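Local atomic coordinates of KP6 killer toxin subunit alpha (Ustilago maydis, PDB entry 1KP6), a protein that recognises receptors on sensitive fungal cells of the same or related species, before interaction with the beta subunit brings about cell death. Residues Glu15-Ala20 with Ser73-Ser78. Numbering follows the deposited sequence.
Sequences ECWCTA and SCRSLS
Cys16 and Cys74 face each other as a non-hydrogen-bonded antiparallel pair and are joined by a disulfide, SG to SG 2.0 Å, with a chi3 of 107°. Cys16 CA and Cys74 CA are 4.1 Å apart, close enough for two short cysteine side chains to close the bridge. Both sulfurs stand beside their own backbone N, on the sheet face packed against helix 58-67.

The flanking pairs, Glu15 with Arg75 and Trp17 with Ser73, supply the four backbone hydrogen bonds. The straightest runs from Ser73 N to Trp17 O, 3.0 Å long with 170° at the hydrogen.

On the face away from the disulfide, the side chains of Glu15 and Arg75 run alongside each other. A salt bridge joins Glu15 OE2 to Arg75 NH1 at 3.1 Å, with carboxylate and guanidinium planes 70° apart; the same OE2 is hydrogen-bonded to ND1 of His50 on the adjoining strand 50-53, so two partners hold it.

Contacts with the Trp17 indole begin with a CH-pi contact, for which its broad face suits the small Ser73: the serine CB sits over the five-membered ring, 3.7 Å from Trp17 CE2. Arg75 is extended from CG to NE, and Trp17 CH2 lies over one face of its guanidinium, 3.5 Å from Arg75 NE, the two groups steeply inclined and not stacked. The ring that does stack on the indole is that of His50.

A water links Thr19 OG1 to Ser73 OG. Altogether, this is a cross-strand disulfide tying edge strand 71-76 to inner strand 14-19 in the four-stranded antiparallel sheet of an alpha/beta, disulfide-rich secreted toxin subunit.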
loop_
_atom_site.group_PDB
_atom_site.type_symbol
_atom_site.label_atom_id
_atom_site.label_comp_id
_atom_site.label_asym_id
_atom_site.label_seq_id
_atom_site.Cartn_x
_atom_site.Cartn_y
_atom_site.Cartn_z
ATOM N N GLU A 15 -5.787 -0.885 -2.213
ATOM C CA GLU A 15 -4.948 0.296 -2.373
ATOM C C GLU A 15 -4.774 0.810 -0.950
ATOM O O GLU A 15 -5.753 1.219 -0.314
ATOM C CB GLU A 15 -5.636 1.351 -3.243
ATOM C CG GLU A 15 -4.888 2.679 -3.342
ATOM C CD GLU A 15 -5.325 3.516 -4.529
ATOM O OE1 GLU A 15 -6.141 3.040 -5.346
ATOM O OE2 GLU A 15 -4.833 4.647 -4.679
ATOM N N CYS A 16 -3.548 0.761 -0.439
ATOM C CA CYS A 16 -3.273 1.190 0.930
ATOM C C CYS A 16 -2.150 2.219 1.062
ATOM O O CYS A 16 -1.314 2.356 0.161
ATOM C CB CYS A 16 -2.910 -0.032 1.781
ATOM S SG CYS A 16 -4.102 -1.410 1.787
ATOM N N TRP A 17 -2.096 2.894 2.214
ATOM C CA TRP A 17 -1.055 3.880 2.487
ATOM C C TRP A 17 -0.961 4.147 3.980
ATOM O O TRP A 17 -1.930 3.924 4.724
ATOM C CB TRP A 17 -1.313 5.197 1.733
ATOM C CG TRP A 17 -2.615 5.883 2.066
ATOM C CD1 TRP A 17 -2.806 6.883 2.985
ATOM C CD2 TRP A 17 -3.900 5.618 1.484
ATOM N NE1 TRP A 17 -4.131 7.248 3.013
ATOM C CE2 TRP A 17 -4.825 6.493 2.103
ATOM C CE3 TRP A 17 -4.361 4.729 0.500
ATOM C CZ2 TRP A 17 -6.186 6.504 1.769
ATOM C CZ3 TRP A 17 -5.717 4.740 0.169
ATOM C CH2 TRP A 17 -6.610 5.622 0.803
ATOM N N CYS A 18 0.223 4.556 4.425
ATOM C CA CYS A 18 0.432 4.888 5.835
ATOM C C CYS A 18 -0.052 6.315 6.044
ATOM O O CYS A 18 0.087 7.156 5.147
ATOM C CB CYS A 18 1.908 4.824 6.220
ATOM S SG CYS A 18 2.753 3.234 5.947
ATOM N N THR A 19 -0.596 6.583 7.233
ATOM C CA THR A 19 -1.104 7.908 7.594
ATOM C C THR A 19 -0.519 8.336 8.928
ATOM O O THR A 19 -0.198 7.504 9.782
ATOM C CB THR A 19 -2.642 7.908 7.731
ATOM O OG1 THR A 19 -3.025 6.892 8.660
ATOM C CG2 THR A 19 -3.317 7.650 6.386
ATOM N N ALA A 20 -0.371 9.639 9.092
ATOM C CA ALA A 20 0.169 10.211 10.315
ATOM C C ALA A 20 -0.835 10.181 11.463
ATOM O O ALA A 20 -2.036 10.403 11.262
ATOM C CB ALA A 20 0.581 11.628 10.055
ATOM N N SER A 73 -4.468 3.170 6.038
ATOM C CA SER A 73 -5.792 3.293 5.438
ATOM C C SER A 73 -5.775 2.491 4.160
ATOM O O SER A 73 -4.768 2.481 3.447
ATOM C CB SER A 73 -6.109 4.738 5.085
ATOM O OG SER A 73 -6.359 5.492 6.246
ATOM N N CYS A 74 -6.855 1.777 3.883
ATOM C CA CYS A 74 -6.937 1.017 2.648
ATOM C C CYS A 74 -8.287 1.236 2.001
ATOM O O CYS A 74 -9.263 1.550 2.684
ATOM C CB CYS A 74 -6.784 -0.486 2.894
ATOM S SG CYS A 74 -5.169 -1.085 3.479
ATOM N N ARG A 75 -8.329 1.056 0.683
ATOM C CA ARG A 75 -9.553 1.151 -0.112
ATOM C C ARG A 75 -9.691 -0.204 -0.800
ATOM O O ARG A 75 -8.717 -0.728 -1.340
ATOM C CB ARG A 75 -9.444 2.199 -1.229
ATOM C CG ARG A 75 -9.275 3.653 -0.822
ATOM C CD ARG A 75 -9.357 4.542 -2.078
ATOM N NE ARG A 75 -8.934 5.931 -1.857
ATOM C CZ ARG A 75 -8.031 6.576 -2.604
ATOM N NH1 ARG A 75 -7.439 5.959 -3.623
ATOM N NH2 ARG A 75 -7.709 7.839 -2.327
ATOM N N SER A 76 -10.872 -0.800 -0.735
ATOM C CA SER A 76 -11.096 -2.058 -1.423
ATOM C C SER A 76 -11.443 -1.673 -2.858
ATOM O O SER A 76 -12.288 -0.806 -3.080
ATOM C CB SER A 76 -12.261 -2.805 -0.802
ATOM O OG SER A 76 -12.596 -3.915 -1.608
ATOM N N LEU A 77 -10.771 -2.272 -3.834
ATOM C CA LEU A 77 -11.042 -1.952 -5.231
ATOM C C LEU A 77 -12.116 -2.909 -5.741
ATOM O O LEU A 77 -11.854 -3.840 -6.499
ATOM C CB LEU A 77 -9.763 -2.038 -6.050
ATOM C CG LEU A 77 -8.633 -1.178 -5.475
ATOM C CD1 LEU A 77 -7.445 -1.249 -6.417
ATOM C CD2 LEU A 77 -9.078 0.270 -5.239
ATOM N N SER A 78 -13.337 -2.649 -5.290
ATOM C CA SER A 78 -14.509 -3.456 -5.608
ATOM C C SER A 78 -15.267 -3.159 -6.906
ATOM O O SER A 78 -15.559 -1.994 -7.242
ATOM C CB SER A 78 -15.487 -3.388 -4.427
ATOM O OG SER A 78 -15.661 -2.041 -3.990
HETATM O O HOH W 1 -5.575 5.805 8.837
#